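Local atomic coordinates of guanylate kinase (Stenotrophomonas maltophilia, PDB entry 6WCT), a protein that catalyses the transfer of a phosphate from ATP to GMP, giving ADP and GDP, and so probably serves to recycle guanine nucleotides. Residues K98-Q103 / L117-Q122; G22-V27 / Q125-L130. All coordinates share one frame; numbering follows the deposited sequence.

Contact 1 of 2, residues K98-Q103 / L117-Q122. With 5GP (guanosine-5'-monophosphate), chain E.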
loop_
_atom_site.group_PDB
_atom_site.type_symbol
_atom_site.label_atom_id
_atom_site.label_comp_id
_atom_site.label_asym_id
_atom_site.label_seq_id
_atom_site.Cartn_x
_atom_site.Cartn_y
_atom_site.Cartn_z
ATOM N N LYS A 98 -10.887 -27.026 -2.977
ATOM C CA LYS A 98 -10.369 -25.936 -3.789
ATOM C C LYS A 98 -8.851 -25.948 -3.673
ATOM O O LYS A 98 -8.301 -26.319 -2.636
ATOM C CB LYS A 98 -10.923 -24.575 -3.338
ATOM C CG LYS A 98 -12.420 -24.398 -3.547
ATOM C CD LYS A 98 -12.716 -23.632 -4.818
ATOM C CE LYS A 98 -14.189 -23.733 -5.177
ATOM N NZ LYS A 98 -15.020 -22.787 -4.397
ATOM N N GLY A 99 -8.176 -25.570 -4.753
ATOM C CA GLY A 99 -6.732 -25.642 -4.754
ATOM C C GLY A 99 -6.009 -24.897 -5.859
ATOM O O GLY A 99 -6.469 -24.811 -7.006
ATOM N N THR A 100 -4.843 -24.371 -5.504
ATOM C CA THR A 100 -3.922 -23.750 -6.443
ATOM C C THR A 100 -2.867 -24.786 -6.793
ATOM O O THR A 100 -2.138 -25.249 -5.908
ATOM C CB THR A 100 -3.245 -22.526 -5.827
ATOM O OG1 THR A 100 -4.223 -21.561 -5.434
ATOM C CG2 THR A 100 -2.287 -21.909 -6.816
ATOM N N ALA A 101 -2.786 -25.154 -8.071
ATOM C CA ALA A 101 -1.791 -26.129 -8.484
ATOM C C ALA A 101 -0.401 -25.537 -8.347
ATOM O O ALA A 101 -0.176 -24.358 -8.647
ATOM C CB ALA A 101 -2.012 -26.585 -9.929
ATOM N N ARG A 102 0.530 -26.378 -7.889
ATOM C CA ARG A 102 1.922 -25.982 -7.760
ATOM C C ARG A 102 2.435 -25.376 -9.057
ATOM O O ARG A 102 3.106 -24.340 -9.048
ATOM C CB ARG A 102 2.750 -27.215 -7.387
ATOM C CG ARG A 102 3.930 -26.947 -6.504
ATOM C CD ARG A 102 4.543 -28.249 -5.982
ATOM N NE ARG A 102 3.715 -28.882 -4.959
ATOM C CZ ARG A 102 3.608 -28.455 -3.706
ATOM N NH1 ARG A 102 4.274 -27.381 -3.307
ATOM N NH2 ARG A 102 2.826 -29.101 -2.849
ATOM N N GLN A 103 2.101 -26.003 -10.190
ATOM C CA GLN A 103 2.523 -25.557 -11.514
ATOM C C GLN A 103 1.978 -24.183 -11.893
ATOM O O GLN A 103 2.422 -23.622 -12.900
ATOM C CB GLN A 103 2.103 -26.593 -12.568
ATOM N N LEU A 117 -3.531 -14.763 -6.593
ATOM C CA LEU A 117 -4.396 -15.881 -6.219
ATOM C C LEU A 117 -5.714 -15.352 -5.659
ATOM O O LEU A 117 -5.703 -14.470 -4.797
ATOM C CB LEU A 117 -3.724 -16.771 -5.167
ATOM C CG LEU A 117 -2.309 -17.285 -5.446
ATOM C CD1 LEU A 117 -1.757 -18.130 -4.288
ATOM C CD2 LEU A 117 -2.235 -18.059 -6.794
ATOM N N GLU A 118 -6.838 -15.942 -6.086
ATOM C CA GLU A 118 -8.162 -15.617 -5.553
ATOM C C GLU A 118 -8.580 -16.809 -4.707
ATOM O O GLU A 118 -9.129 -17.785 -5.222
ATOM C CB GLU A 118 -9.167 -15.346 -6.668
ATOM C CG GLU A 118 -8.764 -14.184 -7.528
ATOM C CD GLU A 118 -9.786 -13.851 -8.626
ATOM O OE1 GLU A 118 -9.362 -13.371 -9.682
ATOM O OE2 GLU A 118 -10.994 -14.094 -8.447
ATOM N N ILE A 119 -8.287 -16.751 -3.402
ATOM C CA ILE A 119 -8.467 -17.916 -2.542
ATOM C C ILE A 119 -9.052 -17.510 -1.198
ATOM O O ILE A 119 -9.015 -16.345 -0.808
ATOM C CB ILE A 119 -7.134 -18.658 -2.343
ATOM C CG1 ILE A 119 -6.163 -17.747 -1.599
ATOM C CG2 ILE A 119 -6.563 -19.111 -3.737
ATOM C CD1 ILE A 119 -4.773 -18.366 -1.387
ATOM N N ASP A 120 -9.554 -18.499 -0.464
ATOM C CA ASP A 120 -10.238 -18.206 0.785
ATOM C C ASP A 120 -9.213 -17.985 1.897
ATOM O O ASP A 120 -7.995 -17.984 1.672
ATOM C CB ASP A 120 -11.212 -19.326 1.146
ATOM C CG ASP A 120 -10.537 -20.479 1.879
ATOM O OD1 ASP A 120 -9.415 -20.841 1.477
ATOM O OD2 ASP A 120 -11.112 -21.002 2.871
ATOM N N TRP A 121 -9.713 -17.761 3.112
ATOM C CA TRP A 121 -8.814 -17.473 4.219
ATOM C C TRP A 121 -7.954 -18.669 4.572
ATOM O O TRP A 121 -6.806 -18.489 4.996
ATOM C CB TRP A 121 -9.595 -17.012 5.442
ATOM C CG TRP A 121 -10.553 -18.022 6.039
ATOM C CD1 TRP A 121 -11.875 -18.164 5.743
ATOM C CD2 TRP A 121 -10.258 -19.017 7.041
ATOM N NE1 TRP A 121 -12.423 -19.176 6.494
ATOM C CE2 TRP A 121 -11.454 -19.718 7.294
ATOM C CE3 TRP A 121 -9.105 -19.383 7.730
ATOM C CZ2 TRP A 121 -11.536 -20.756 8.230
ATOM C CZ3 TRP A 121 -9.182 -20.442 8.661
ATOM C CH2 TRP A 121 -10.387 -21.110 8.891
ATOM N N GLN A 122 -8.504 -19.885 4.454
ATOM C CA GLN A 122 -7.726 -21.085 4.751
ATOM C C GLN A 122 -6.549 -21.190 3.804
ATOM O O GLN A 122 -5.424 -21.473 4.218
ATOM C CB GLN A 122 -8.600 -22.330 4.636
ATOM C CG GLN A 122 -9.775 -22.385 5.560
ATOM C CD GLN A 122 -10.696 -23.530 5.204
ATOM O OE1 GLN A 122 -10.718 -24.554 5.883
ATOM N NE2 GLN A 122 -11.456 -23.367 4.117
HETATM P P 5GP E . -16.880 -20.285 -5.134
HETATM O O1P 5GP E . -16.371 -20.088 -6.540
HETATM O O2P 5GP E . -18.195 -19.574 -4.815
HETATM O O3P 5GP E . -16.980 -21.725 -4.697
HETATM O "O5'" 5GP E . -15.792 -19.702 -4.157
HETATM C "C5'" 5GP E . -15.776 -20.073 -2.794
HETATM C "C4'" 5GP E . -14.520 -19.580 -2.141
HETATM O "O4'" 5GP E . -13.418 -20.442 -2.527
HETATM C "C3'" 5GP E . -14.108 -18.155 -2.556
HETATM O "O3'" 5GP E . -13.668 -17.423 -1.419
HETATM C "C2'" 5GP E . -12.902 -18.392 -3.453
HETATM O "O2'" 5GP E . -11.974 -17.331 -3.490
HETATM C "C1'" 5GP E . -12.312 -19.636 -2.818
HETATM N N9 5GP E . -11.393 -20.356 -3.683
HETATM C C8 5GP E . -11.360 -20.310 -5.052
HETATM N N7 5GP E . -10.307 -20.891 -5.562
HETATM C C5 5GP E . -9.611 -21.362 -4.460
HETATM C C6 5GP E . -8.373 -22.024 -4.372
HETATM O O6 5GP E . -7.640 -22.330 -5.310
HETATM N N1 5GP E . -8.005 -22.278 -3.062
HETATM C C2 5GP E . -8.741 -21.930 -1.957
HETATM N N2 5GP E . -8.224 -22.227 -0.757
HETATM N N3 5GP E . -9.912 -21.305 -2.030
HETATM C C4 5GP E . -10.280 -21.049 -3.297
#
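Thr100, with chi1 -59°, turns CG2 anti to its own backbone N, toward Leu117, and keeps OG1 beside that nitrogen, near Ile119. The contact closes the guanine pocket of the guanylate kinase fold between its GMP-binding sheet and its P-loop core. The methyl CG2 of Thr100 rests 3.9 Å from Leu117 CD2, while OG1 passes 3.8 Å from Ile119 CG2; in both pairs the side chains cross at roughly a right angle. Threonine suits the place because one branch packs against leucine while the other is polar, its OG1 hydrogen-bonded to Glu89 OE1, a carboxylate that also binds the nucleotide. In Ile119 the long branch CG1 is tucked between backbone N and carbonyl carbon (chi1 64°), which leaves CG2 anti to the carbonyl carbon, against one face of the guanine, 3.5 Å from 5GP C6. The opposite face is overlaid by the aliphatic part of Lys98, whose CB lies 3.6 Å from 5GP C5 and whose CD continues toward the imidazole ring. The base is thus sandwiched between the CG2 methyl of a beta-branched isoleucine and a lysine chain; both present saturated carbon that can lie against an aromatic face. At the lysine tip NZ reaches the phosphate side, but its modelled position is doubtful. Asp120, the N-cap of helix 121-130, meets the base edge and probably helps distinguish guanine from bases lacking the exocyclic amine. Its two oxygens divide the work. OD2 takes Gln122 NE2 at 2.7 Å and, weakly, the backbone N of the same residue; this probably limits rotation of the carboxylate and helps to place the other oxygen. OD1 accepts from Gly123 N and from that amine, 5GP N2 to Asp120 OD1 being 2.9 Å with an N-H...O angle of 158°.

Contact 2 of 2, residues G22-V27 / Q125-L130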
loop_
_atom_site.group_PDB
_atom_site.type_symbol
_atom_site.label_atom_id
_atom_site.label_comp_id
_atom_site.label_asym_id
_atom_site.label_seq_id
_atom_site.Cartn_x
_atom_site.Cartn_y
_atom_site.Cartn_z
ATOM N N GLY A 22 9.235 -13.013 -8.416
ATOM C CA GLY A 22 7.968 -12.320 -8.516
ATOM C C GLY A 22 7.275 -12.164 -7.179
ATOM O O GLY A 22 7.532 -12.897 -6.224
ATOM N N THR A 23 6.394 -11.165 -7.106
ATOM C CA THR A 23 5.581 -10.953 -5.916
ATOM C C THR A 23 4.263 -11.715 -6.009
ATOM O O THR A 23 3.628 -11.784 -7.068
ATOM C CB THR A 23 5.311 -9.464 -5.698
ATOM O OG1 THR A 23 6.552 -8.758 -5.711
ATOM C CG2 THR A 23 4.601 -9.225 -4.369
ATOM N N LEU A 24 3.857 -12.281 -4.880
ATOM C CA LEU A 24 2.633 -13.053 -4.761
ATOM C C LEU A 24 1.556 -12.194 -4.120
ATOM O O LEU A 24 1.781 -11.589 -3.066
ATOM C CB LEU A 24 2.878 -14.318 -3.940
ATOM C CG LEU A 24 1.783 -15.380 -3.920
ATOM C CD1 LEU A 24 1.374 -15.763 -5.359
ATOM C CD2 LEU A 24 2.287 -16.609 -3.171
ATOM N N TYR A 25 0.418 -12.105 -4.783
ATOM C CA TYR A 25 -0.731 -11.318 -4.349
ATOM C C TYR A 25 -1.890 -12.247 -4.044
ATOM O O TYR A 25 -2.091 -13.240 -4.749
ATOM C CB TYR A 25 -1.153 -10.320 -5.432
ATOM C CG TYR A 25 -0.085 -9.309 -5.754
ATOM C CD1 TYR A 25 0.040 -8.144 -5.008
ATOM C CD2 TYR A 25 0.841 -9.547 -6.758
ATOM C CE1 TYR A 25 1.017 -7.215 -5.294
ATOM C CE2 TYR A 25 1.834 -8.625 -7.041
ATOM C CZ TYR A 25 1.913 -7.461 -6.306
ATOM O OH TYR A 25 2.904 -6.538 -6.565
ATOM N N ILE A 26 -2.629 -11.950 -2.972
ATOM C CA ILE A 26 -3.867 -12.657 -2.670
ATOM C C ILE A 26 -4.984 -11.633 -2.586
ATOM O O ILE A 26 -4.857 -10.636 -1.868
ATOM C CB ILE A 26 -3.793 -13.459 -1.357
ATOM C CG1 ILE A 26 -2.677 -14.492 -1.412
ATOM C CG2 ILE A 26 -5.125 -14.167 -1.097
ATOM C CD1 ILE A 26 -2.609 -15.355 -0.164
ATOM N N VAL A 27 -6.070 -11.878 -3.313
ATOM C CA VAL A 27 -7.287 -11.079 -3.198
ATOM C C VAL A 27 -8.402 -12.041 -2.795
ATOM O O VAL A 27 -8.740 -12.963 -3.551
ATOM C CB VAL A 27 -7.653 -10.341 -4.497
ATOM C CG1 VAL A 27 -8.936 -9.554 -4.284
ATOM C CG2 VAL A 27 -6.529 -9.451 -4.966
ATOM N N GLN A 125 -3.882 -18.477 4.559
ATOM C CA GLN A 125 -3.029 -18.813 5.693
ATOM C C GLN A 125 -1.926 -19.778 5.290
ATOM O O GLN A 125 -0.778 -19.632 5.726
ATOM C CB GLN A 125 -3.860 -19.406 6.823
ATOM C CG GLN A 125 -4.730 -18.381 7.501
ATOM C CD GLN A 125 -5.277 -18.896 8.805
ATOM O OE1 GLN A 125 -5.094 -20.072 9.156
ATOM N NE2 GLN A 125 -5.948 -18.019 9.543
ATOM N N GLN A 126 -2.257 -20.799 4.491
ATOM C CA GLN A 126 -1.207 -21.704 4.018
ATOM C C GLN A 126 -0.189 -20.951 3.178
ATOM O O GLN A 126 1.014 -21.201 3.279
ATOM C CB GLN A 126 -1.784 -22.879 3.227
ATOM C CG GLN A 126 -2.754 -23.747 4.003
ATOM C CD GLN A 126 -3.476 -24.745 3.113
ATOM O OE1 GLN A 126 -2.889 -25.301 2.179
ATOM N NE2 GLN A 126 -4.750 -24.996 3.414
ATOM N N VAL A 127 -0.649 -20.019 2.340
ATOM C CA VAL A 127 0.283 -19.295 1.485
ATOM C C VAL A 127 1.181 -18.395 2.318
ATOM O O VAL A 127 2.390 -18.310 2.067
ATOM C CB VAL A 127 -0.464 -18.490 0.400
ATOM C CG1 VAL A 127 0.519 -17.636 -0.372
ATOM C CG2 VAL A 127 -1.197 -19.417 -0.562
ATOM N N ARG A 128 0.616 -17.731 3.340
ATOM C CA ARG A 128 1.411 -16.823 4.166
ATOM C C ARG A 128 2.584 -17.546 4.815
ATOM O O ARG A 128 3.674 -16.977 4.942
ATOM C CB ARG A 128 0.539 -16.161 5.238
ATOM C CG ARG A 128 -0.173 -14.887 4.775
ATOM C CD ARG A 128 -1.017 -14.211 5.873
ATOM N NE ARG A 128 -2.129 -13.453 5.270
ATOM C CZ ARG A 128 -3.389 -13.873 5.222
ATOM N NH1 ARG A 128 -4.333 -13.137 4.626
ATOM N NH2 ARG A 128 -3.714 -15.044 5.752
ATOM N N GLN A 129 2.380 -18.799 5.238
ATOM C CA GLN A 129 3.466 -19.561 5.856
ATOM C C GLN A 129 4.475 -20.038 4.823
ATOM O O GLN A 129 5.629 -20.299 5.177
ATOM C CB GLN A 129 2.911 -20.751 6.642
ATOM N N LEU A 130 4.052 -20.170 3.561
ATOM C CA LEU A 130 4.945 -20.615 2.500
ATOM C C LEU A 130 5.731 -19.425 1.949
ATOM O O LEU A 130 6.944 -19.513 1.745
ATOM C CB LEU A 130 4.134 -21.302 1.394
ATOM C CG LEU A 130 3.519 -22.678 1.676
ATOM C CD1 LEU A 130 2.565 -23.068 0.559
ATOM C CD2 LEU A 130 4.565 -23.761 1.866
#
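Val127 meets Leu24 and Ile26 in two different attitudes, and the close contacts between the segments are all made by these three hydrocarbon side chains. Toward Ile26 the valine points almost head on: the two reach out tip to tip, Ile26 CD1 coming within 3.8 Å of Val127 CB and 3.9 Å of Val127 CG1. The isoleucine can extend this far because its CG1 stands anti to the carbonyl carbon and the chain then runs straight through chi2 (-177°), sending CD1 out from the strand. Leu24 instead slants past the valine, bringing Leu24 CD2 to 3.5 Å from Val127 CG1, tighter than an ordinary van der Waals contact. A single methyl, CG1, therefore serves both strand residues and sits between their ends. The residue types fit their places: the two longer side chains, two apart on one strand and so on the same face of the sheet, span the gap to the helix, and the short valine lets the helix approach, with Ile26 and Val127 CA atoms 8.9 Å apart. No hydrogen bond joins the segments, as expected of an apolar helix-on-sheet interface. Val127 also touches Phe88 and Glu89 of strand 87-93, so it lies between two sheets. On the other face of the parallel sheet Tyr25 turns to Phe199 and Ser202 of helix 188-203. Helix 121-130 is the connection of a beta-alpha-beta crossover from strand 114-117 to strand 135-140, and strand 24-28, lying between those two in the sheet, is the one it packs across here.

Overall arrangement
Both contacts are buried, and segments 117-122 and 125-130 each include part of helix 121-130. Contact 1 packs through the strand end and loop before that helix, where the parallel core sheet faces the mixed GMP-binding sheet, and the N-cap is turned to the ligand; apolar packing is mingled there with polar recognition. Contact 2 uses the helix itself, on the central strand of the core sheet, and its close contacts are purely apolar. Their centres are 9 Å apart. Strands 114-117 and 24-28 join them directly: Leu117 N and O probably pair with Tyr25 O and Val27 N, and Ile119 packs on Ile26, so apolar packing continues from the core to Ile119 on the face of the guanine.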